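PDB 6P2K: fibronectin type III domain-containing protein from Simiduia agarivorans, which probably hydrolyses the beta-1,4-glucan backbone of xyloglucan-type polysaccharides, as a glycoside hydrolase of family 74 whose catalytic part is built from seven-bladed beta-propellers. Local coordinates for residues B[86-89]-B[90-93]; B[53-56]-B[57-60]; B[67-70]-B[71-74]. All coordinates share one frame; numbering follows the deposited sequence.

The three contacts gather round one four-stranded propeller blade in the family 74 part of the longer protein. Contact 2 is the linker that brings the chain into the blade, contact 3 the turn between its first two strands, and contact 1 the turn between its last two. Contact 1 is the middle piece: G53 N lies 2.8 Å from S88 O and G87 N lies 2.8 Å from N71 O, both probable hydrogen bonds. Contacts 2 and 3 do not touch, their centres being about 18 Å apart. Contacts 1 and 2 share the polyether PE3, whereas zinc lies near contact 2, about 11 Å from the side chain of V60.

Contact 1: B[86-89]-B[90-93]; sequences NGSN and SYAL. With PE3 (3,6,9,12,15,18,21,24,27,30,33,36,39-tridecaoxahentetracontane-1,41-diol), chain C.
N86 and S90 clasp each other across a tight surface turn, a local contact within the loop that connects strand 80-84 to strand 92-93, the last two strands of a propeller blade. N86 OD1 accepts from S90 N at 2.9 Å, nearly straight at 157°, while N86 ND2 gives a more bent bond to S90 OG, also at 2.9 Å, with the hydroxyl somewhat out of the amide plane. Asparagine suits this place because a short side chain carries acceptor and donor side by side, and the pair of bonds fixes the rotation of its amide. With CG held between the backbone N and the carbonyl carbon (chi1 53°), the amide folds over the turn toward S90. Inside the turn G87 and S88 both have positive phi, which comes easily to the glycine but is unusual for the serine; its small hydroxyl, S88 OG, reaches back to G87 O at 2.6 Å, on a lone pair in the carbonyl plane. S88 CB touches Y91 OH at 3.2 Å. On the outer side N89 OD1 comes to 3.2 Å from PE3 O43. Behind the turn, S84 OG ties S88 N and S90 O to the end of strand 80-84, and K41 reaches G87 O. Y91 suits its place because its hydroxyl bonds to T52 OG1 while the ring packs on V39 and on V75 of strand 72-77.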
ATOM      1  N   ASN B  86      -0.651  56.155  32.507  1.00 43.76           N
ATOM      2  CA  ASN B  86       0.418  55.236  32.878  1.00 43.60           C
ATOM      3  C   ASN B  86       0.797  54.320  31.717  1.00 42.70           C
ATOM      4  O   ASN B  86       1.140  53.155  31.923  1.00 42.07           O
ATOM      5  CB  ASN B  86       0.033  54.416  34.110  1.00 45.85           C
ATOM      6  CG  ASN B  86      -1.299  53.701  33.952  1.00 47.14           C
ATOM      7  OD1 ASN B  86      -1.806  53.537  32.842  1.00 45.84           O
ATOM      8  ND2 ASN B  86      -1.869  53.270  35.070  1.00 48.00           N
ATOM      9  N   GLY B  87       0.727  54.832  30.491  1.00 42.10           N
ATOM     10  CA  GLY B  87       1.184  54.073  29.343  1.00 33.72           C
ATOM     11  C   GLY B  87       0.346  52.866  28.983  1.00 33.37           C
ATOM     12  O   GLY B  87       0.898  51.862  28.519  1.00 30.75           O
ATOM     13  N   SER B  88      -0.972  52.941  29.189  1.00 31.67           N
ATOM     14  CA  SER B  88      -2.022  51.949  28.893  1.00 32.90           C
ATOM     15  C   SER B  88      -2.255  50.948  30.027  1.00 33.84           C
ATOM     16  O   SER B  88      -3.054  50.024  29.848  1.00 35.66           O
ATOM     17  CB  SER B  88      -1.767  51.165  27.590  1.00 32.39           C
ATOM     18  OG  SER B  88      -0.860  50.096  27.798  1.00 34.57           O
ATOM     19  N   ASN B  89      -1.602  51.096  31.182  1.00 34.13           N
ATOM     20  CA  ASN B  89      -1.792  50.118  32.251  1.00 39.05           C
ATOM     21  C   ASN B  89      -3.203  50.185  32.827  1.00 38.70           C
ATOM     22  O   ASN B  89      -3.775  49.156  33.202  1.00 39.27           O
ATOM     23  CB  ASN B  89      -0.746  50.331  33.347  1.00 44.64           C
ATOM     24  CG  ASN B  89       0.615  49.777  32.967  1.00 48.29           C
ATOM     25  OD1 ASN B  89       0.810  49.283  31.857  1.00 49.20           O
ATOM     26  ND2 ASN B  89       1.569  49.863  33.889  1.00 50.44           N
ATOM     27  N   SER B  90      -3.775  51.384  32.915  1.00 36.63           N
ATOM     28  CA  SER B  90      -5.154  51.558  33.352  1.00 39.19           C
ATOM     29  C   SER B  90      -5.777  52.699  32.562  1.00 36.70           C
ATOM     30  O   SER B  90      -5.079  53.563  32.028  1.00 34.69           O
ATOM     31  CB  SER B  90      -5.249  51.836  34.861  1.00 38.37           C
ATOM     32  OG  SER B  90      -4.724  53.114  35.185  1.00 40.90           O
ATOM     33  N   TYR B  91      -7.107  52.695  32.493  1.00 34.13           N
ATOM     34  CA  TYR B  91      -7.850  53.697  31.744  1.00 34.63           C
ATOM     35  C   TYR B  91      -8.948  54.301  32.606  1.00 39.03           C
ATOM     36  O   TYR B  91      -9.467  53.664  33.528  1.00 39.13           O
ATOM     37  CB  TYR B  91      -8.485  53.108  30.480  1.00 36.37           C
ATOM     38  CG  TYR B  91      -7.508  52.529  29.485  1.00 37.20           C
ATOM     39  CD1 TYR B  91      -6.837  53.345  28.583  1.00 36.28           C
ATOM     40  CD2 TYR B  91      -7.270  51.160  29.433  1.00 36.99           C
ATOM     41  CE1 TYR B  91      -5.951  52.818  27.667  1.00 35.58           C
ATOM     42  CE2 TYR B  91      -6.387  50.623  28.518  1.00 34.46           C
ATOM     43  CZ  TYR B  91      -5.731  51.457  27.639  1.00 36.26           C
ATOM     44  OH  TYR B  91      -4.850  50.926  26.727  1.00 36.60           O
ATOM     45  N   ALA B  92      -9.297  55.542  32.285  1.00 37.35           N
ATOM     46  CA  ALA B  92     -10.460  56.215  32.838  1.00 44.19           C
ATOM     47  C   ALA B  92     -11.284  56.761  31.683  1.00 44.45           C
ATOM     48  O   ALA B  92     -10.730  57.247  30.691  1.00 38.86           O
ATOM     49  CB  ALA B  92     -10.062  57.348  33.791  1.00 45.51           C
ATOM     50  N   LEU B  93     -12.604  56.681  31.809  1.00 43.84           N
ATOM     51  CA  LEU B  93     -13.473  57.135  30.736  1.00 44.07           C
ATOM     52  C   LEU B  93     -13.665  58.644  30.810  1.00 44.41           C
ATOM     53  O   LEU B  93     -13.931  59.193  31.885  1.00 44.16           O
ATOM     54  CB  LEU B  93     -14.813  56.411  30.806  1.00 45.40           C
ATOM     55  CG  LEU B  93     -15.888  56.913  29.854  1.00 50.24           C
ATOM     56  CD1 LEU B  93     -15.680  56.347  28.452  1.00 51.16           C
ATOM     57  CD2 LEU B  93     -17.193  56.447  30.425  1.00 52.16           C
TER
HETATM   58  O43 PE3 C 808      -0.629  46.716  33.004  1.00 74.86           O
HETATM   59  C42 PE3 C 808      -1.660  45.932  33.608  1.00 73.57           C
HETATM   60  C41 PE3 C 808      -2.223  44.976  32.560  1.00 73.60           C
HETATM   61  O40 PE3 C 808      -3.267  44.128  33.072  1.00 75.36           O
HETATM   62  C39 PE3 C 808      -4.422  44.838  33.547  1.00 74.61           C
HETATM   63  C38 PE3 C 808      -5.406  43.773  34.013  1.00 72.74           C
HETATM   64  O37 PE3 C 808      -6.617  44.356  34.514  1.00 72.10           O

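Contact 2: B[53-56]-B[57-60]. With PE3 (3,6,9,12,15,18,21,24,27,30,33,36,39-tridecaoxahentetracontane-1,41-diol), chain C.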
ATOM      1  N   GLY B  53      -4.907  47.884  30.014  1.00 35.49           N
ATOM      2  CA  GLY B  53      -5.871  48.070  31.081  1.00 34.93           C
ATOM      3  C   GLY B  53      -7.303  47.785  30.657  1.00 33.09           C
ATOM      4  O   GLY B  53      -7.631  47.661  29.476  1.00 35.30           O
ATOM      5  N   ASN B  54      -8.177  47.690  31.659  1.00 34.77           N
ATOM      6  CA  ASN B  54      -9.586  47.401  31.423  1.00 37.83           C
ATOM      7  C   ASN B  54     -10.321  48.650  30.955  1.00 38.03           C
ATOM      8  O   ASN B  54     -10.257  49.699  31.603  1.00 38.67           O
ATOM      9  CB  ASN B  54     -10.247  46.865  32.693  1.00 40.01           C
ATOM     10  CG  ASN B  54      -9.744  45.491  33.078  1.00 44.04           C
ATOM     11  OD1 ASN B  54      -9.462  44.656  32.220  1.00 43.31           O
ATOM     12  ND2 ASN B  54      -9.631  45.248  34.379  1.00 47.99           N
ATOM     13  N   LEU B  55     -11.029  48.531  29.839  1.00 35.80           N
ATOM     14  CA  LEU B  55     -11.880  49.594  29.328  1.00 36.06           C
ATOM     15  C   LEU B  55     -13.330  49.344  29.729  1.00 37.00           C
ATOM     16  O   LEU B  55     -13.726  48.221  30.050  1.00 36.96           O
ATOM     17  CB  LEU B  55     -11.768  49.695  27.804  1.00 33.65           C
ATOM     18  CG  LEU B  55     -10.369  49.897  27.229  1.00 29.76           C
ATOM     19  CD1 LEU B  55     -10.303  49.377  25.807  1.00 28.59           C
ATOM     20  CD2 LEU B  55      -9.989  51.368  27.276  1.00 33.68           C
ATOM     21  N   VAL B  56     -14.123  50.420  29.709  1.00 36.38           N
ATOM     22  CA  VAL B  56     -15.551  50.285  29.981  1.00 39.61           C
ATOM     23  C   VAL B  56     -16.253  49.605  28.813  1.00 38.54           C
ATOM     24  O   VAL B  56     -17.262  48.913  28.999  1.00 41.55           O
ATOM     25  CB  VAL B  56     -16.167  51.662  30.295  1.00 42.79           C
ATOM     26  CG1 VAL B  56     -17.586  51.510  30.826  1.00 46.64           C
ATOM     27  CG2 VAL B  56     -15.303  52.407  31.304  1.00 42.35           C
ATOM     28  N   ASN B  57     -15.736  49.779  27.599  1.00 34.91           N
ATOM     29  CA  ASN B  57     -16.249  49.108  26.415  1.00 37.46           C
ATOM     30  C   ASN B  57     -15.067  48.694  25.550  1.00 37.56           C
ATOM     31  O   ASN B  57     -14.129  49.471  25.358  1.00 37.74           O
ATOM     32  CB  ASN B  57     -17.206  50.010  25.629  1.00 40.72           C
ATOM     33  CG  ASN B  57     -17.630  49.398  24.313  1.00 42.39           C
ATOM     34  OD1 ASN B  57     -16.999  49.620  23.280  1.00 39.08           O
ATOM     35  ND2 ASN B  57     -18.702  48.616  24.342  1.00 44.05           N
ATOM     36  N   ASN B  58     -15.113  47.467  25.035  1.00 39.28           N
ATOM     37  CA  ASN B  58     -13.949  46.857  24.405  1.00 39.92           C
ATOM     38  C   ASN B  58     -13.979  46.908  22.881  1.00 40.65           C
ATOM     39  O   ASN B  58     -13.077  46.359  22.241  1.00 38.43           O
ATOM     40  CB  ASN B  58     -13.802  45.409  24.877  1.00 42.72           C
ATOM     41  CG  ASN B  58     -13.235  45.316  26.279  1.00 50.02           C
ATOM     42  OD1 ASN B  58     -12.441  46.161  26.697  1.00 51.76           O
ATOM     43  ND2 ASN B  58     -13.641  44.293  27.015  1.00 54.27           N
ATOM     44  N   ARG B  59     -14.975  47.561  22.287  1.00 37.25           N
ATOM     45  CA  ARG B  59     -14.992  47.788  20.841  1.00 37.16           C
ATOM     46  C   ARG B  59     -14.192  49.055  20.563  1.00 36.93           C
ATOM     47  O   ARG B  59     -14.711  50.171  20.628  1.00 41.54           O
ATOM     48  CB  ARG B  59     -16.420  47.890  20.326  1.00 38.33           C
ATOM     49  CG  ARG B  59     -16.546  47.840  18.809  1.00 38.22           C
ATOM     50  CD  ARG B  59     -17.949  47.441  18.384  1.00 41.48           C
ATOM     51  NE  ARG B  59     -18.258  46.058  18.742  1.00 45.87           N
ATOM     52  CZ  ARG B  59     -18.088  45.019  17.929  1.00 47.97           C
ATOM     53  NH1 ARG B  59     -17.611  45.202  16.706  1.00 46.56           N
ATOM     54  NH2 ARG B  59     -18.397  43.796  18.336  1.00 51.29           N
ATOM     55  N   VAL B  60     -12.907  48.882  20.253  1.00 31.69           N
ATOM     56  CA  VAL B  60     -11.978  49.999  20.112  1.00 32.95           C
ATOM     57  C   VAL B  60     -11.893  50.408  18.649  1.00 36.37           C
ATOM     58  O   VAL B  60     -11.649  49.570  17.773  1.00 34.96           O
ATOM     59  CB  VAL B  60     -10.589  49.630  20.657  1.00 32.52           C
ATOM     60  CG1 VAL B  60      -9.629  50.796  20.482  1.00 26.87           C
ATOM     61  CG2 VAL B  60     -10.683  49.226  22.117  1.00 32.26           C
TER
HETATM   62  O43 PE3 C 808      -0.629  46.716  33.004  1.00 74.86           O
HETATM   63  C42 PE3 C 808      -1.660  45.932  33.608  1.00 73.57           C
HETATM   64  C41 PE3 C 808      -2.223  44.976  32.560  1.00 73.60           C
HETATM   65  O40 PE3 C 808      -3.267  44.128  33.072  1.00 75.36           O
HETATM   66  C39 PE3 C 808      -4.422  44.838  33.547  1.00 74.61           C
HETATM   67  C38 PE3 C 808      -5.406  43.773  34.013  1.00 72.74           C
HETATM   68  O37 PE3 C 808      -6.617  44.356  34.514  1.00 72.10           O
HETATM   69  O   HOH W   1     -10.497  46.428  28.361  1.00 44.80           O
HETATM   70  O   HOH W   2     -19.575  47.838  27.079  1.00 48.17           O
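A single water is gripped by both halves of this bend: it accepts from L55 N at 2.6 Å and donates to N58 OD1, also at 2.6 Å, with a weaker bond to G53 O. The side-chain carbonyl of N58 thereby answers a backbone N-H that it does not reach itself, and its oxygen lies 3.8 Å from L55 CB. A second water joins neighbours across the segment boundary, accepting from N57 ND2 at 3.0 Å and donating to V56 O at 3.2 Å. The other end of the N57 amide closes an Asx turn, in which R59 N gives a bond of 3.1 Å to N57 OD1, arriving well above the carbonyl plane (59° out of it). The amide is placed for this by a chi1 of 173°, which lays CG beside the carbonyl carbon, on the side of the onward chain. Asparagine suits the position because it serves water and backbone at once. Segments 53-56 and 57-60 form the linker by which a beta-propeller passes from the outer strand of one blade, 50-51, to the first strand of the next, 60-66. Its apolar side is made by L55 and V60, whose side chains cross at about a right angle with L55 CD1 3.7 Å from V60 CG2; L55 also packs against the Y91 ring. At the far end N54 ND2 approaches PE3 O37 to 3.1 Å. R59 turns away from the bend to form a salt bridge with D124, a zinc ligand.

Contact 3: B[67-70]-B[71-74]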
ATOM      1  N   PRO B  67       2.212  62.926  21.346  1.00 46.48           N
ATOM      2  CA  PRO B  67       3.573  63.343  20.997  1.00 47.69           C
ATOM      3  C   PRO B  67       4.292  63.936  22.202  1.00 45.86           C
ATOM      4  O   PRO B  67       3.787  64.845  22.863  1.00 48.17           O
ATOM      5  CB  PRO B  67       3.347  64.391  19.901  1.00 49.13           C
ATOM      6  CG  PRO B  67       2.035  64.003  19.293  1.00 46.48           C
ATOM      7  CD  PRO B  67       1.207  63.472  20.422  1.00 45.66           C
ATOM      8  N   GLY B  68       5.474  63.400  22.493  1.00 44.88           N
ATOM      9  CA  GLY B  68       6.282  63.872  23.593  1.00 47.72           C
ATOM     10  C   GLY B  68       5.982  63.244  24.936  1.00 48.62           C
ATOM     11  O   GLY B  68       6.673  63.561  25.914  1.00 49.94           O
ATOM     12  N   ASN B  69       4.978  62.370  25.026  1.00 45.45           N
ATOM     13  CA  ASN B  69       4.642  61.729  26.297  1.00 45.61           C
ATOM     14  C   ASN B  69       4.000  60.380  25.969  1.00 44.72           C
ATOM     15  O   ASN B  69       2.774  60.262  25.894  1.00 47.12           O
ATOM     16  CB  ASN B  69       3.728  62.603  27.144  1.00 48.57           C
ATOM     17  CG  ASN B  69       3.278  61.920  28.423  1.00 53.27           C
ATOM     18  OD1 ASN B  69       3.840  60.903  28.835  1.00 53.60           O
ATOM     19  ND2 ASN B  69       2.257  62.477  29.061  1.00 56.37           N
ATOM     20  N   SER B  70       4.843  59.363  25.789  1.00 42.99           N
ATOM     21  CA  SER B  70       4.365  58.024  25.458  1.00 44.80           C
ATOM     22  C   SER B  70       3.578  57.370  26.590  1.00 45.71           C
ATOM     23  O   SER B  70       3.112  56.238  26.418  1.00 46.36           O
ATOM     24  CB  SER B  70       5.542  57.131  25.060  1.00 48.09           C
ATOM     25  OG  SER B  70       6.514  57.070  26.087  1.00 50.04           O
ATOM     26  N   ASN B  71       3.418  58.038  27.730  1.00 49.22           N
ATOM     27  CA  ASN B  71       2.623  57.502  28.827  1.00 49.71           C
ATOM     28  C   ASN B  71       1.173  57.972  28.802  1.00 45.80           C
ATOM     29  O   ASN B  71       0.346  57.406  29.525  1.00 42.58           O
ATOM     30  CB  ASN B  71       3.257  57.869  30.172  1.00 52.59           C
ATOM     31  CG  ASN B  71       4.491  57.037  30.482  1.00 57.63           C
ATOM     32  OD1 ASN B  71       4.535  55.839  30.196  1.00 56.36           O
ATOM     33  ND2 ASN B  71       5.501  57.670  31.068  1.00 61.85           N
ATOM     34  N   LYS B  72       0.842  58.980  27.997  1.00 44.66           N
ATOM     35  CA  LYS B  72      -0.526  59.473  27.875  1.00 43.58           C
ATOM     36  C   LYS B  72      -1.105  58.955  26.563  1.00 41.63           C
ATOM     37  O   LYS B  72      -0.642  59.331  25.482  1.00 41.21           O
ATOM     38  CB  LYS B  72      -0.569  60.997  27.936  1.00 47.58           C
ATOM     39  CG  LYS B  72      -1.976  61.560  28.042  1.00 49.30           C
ATOM     40  CD  LYS B  72      -2.016  62.848  28.856  1.00 51.16           C
ATOM     41  CE  LYS B  72      -1.643  64.055  28.012  1.00 51.99           C
ATOM     42  NZ  LYS B  72      -1.836  65.327  28.763  1.00 53.16           N
ATOM     43  N   ILE B  73      -2.117  58.096  26.661  1.00 40.38           N
ATOM     44  CA  ILE B  73      -2.690  57.407  25.511  1.00 38.39           C
ATOM     45  C   ILE B  73      -4.197  57.620  25.510  1.00 41.64           C
ATOM     46  O   ILE B  73      -4.847  57.494  26.554  1.00 44.25           O
ATOM     47  CB  ILE B  73      -2.361  55.902  25.536  1.00 36.03           C
ATOM     48  CG1 ILE B  73      -0.859  55.693  25.380  1.00 41.32           C
ATOM     49  CG2 ILE B  73      -3.130  55.158  24.455  1.00 32.75           C
ATOM     50  CD1 ILE B  73      -0.367  54.449  26.055  1.00 43.74           C
ATOM     51  N   PHE B  74      -4.748  57.936  24.343  1.00 40.97           N
ATOM     52  CA  PHE B  74      -6.184  58.081  24.163  1.00 38.67           C
ATOM     53  C   PHE B  74      -6.724  56.902  23.364  1.00 38.74           C
ATOM     54  O   PHE B  74      -6.111  56.472  22.381  1.00 31.94           O
ATOM     55  CB  PHE B  74      -6.521  59.395  23.459  1.00 40.75           C
ATOM     56  CG  PHE B  74      -6.182  60.613  24.266  1.00 43.54           C
ATOM     57  CD1 PHE B  74      -7.088  61.129  25.180  1.00 47.86           C
ATOM     58  CD2 PHE B  74      -4.956  61.239  24.119  1.00 43.91           C
ATOM     59  CE1 PHE B  74      -6.778  62.252  25.930  1.00 51.03           C
ATOM     60  CE2 PHE B  74      -4.640  62.361  24.863  1.00 41.30           C
ATOM     61  CZ  PHE B  74      -5.551  62.868  25.771  1.00 52.02           C
TER
HETATM   62  O   HOH W   3       6.028  54.802  27.993  1.00 36.10           O
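N69 folds its side chain back over N71 and K72, and this inner corner is where the contact is tight. N69 OD1 accepts from N71 N at 3.1 Å, with the donor well above the carbonyl plane (53° out of it), and N69 ND2 rests 3.4 Å from K72 CB. With chi1 at 176°, CG of N69 is swung beside its own carbonyl carbon, which is what brings the amide over the turn. Cut back to an alanine, N69 would no longer offer N71 N an acceptor, and the space its amide fills beside K72 CB is likely to open. The other flank is looser and wetter: a water joins S70 OG, 3.0 Å away, to N71 OD1, 2.9 Å away, and short polar residues suit a side that water can reach. K72 NZ leads away to a hydrogen bond with G147 O. I73 is buried, packing on V63 and V65, where a branched hydrocarbon fits, and also touching S88 in the neighbouring turn. The type I beta turn from N69 to K72 completes the connection between the antiparallel strands 60-66 and 72-77, a hairpin of the propeller blade.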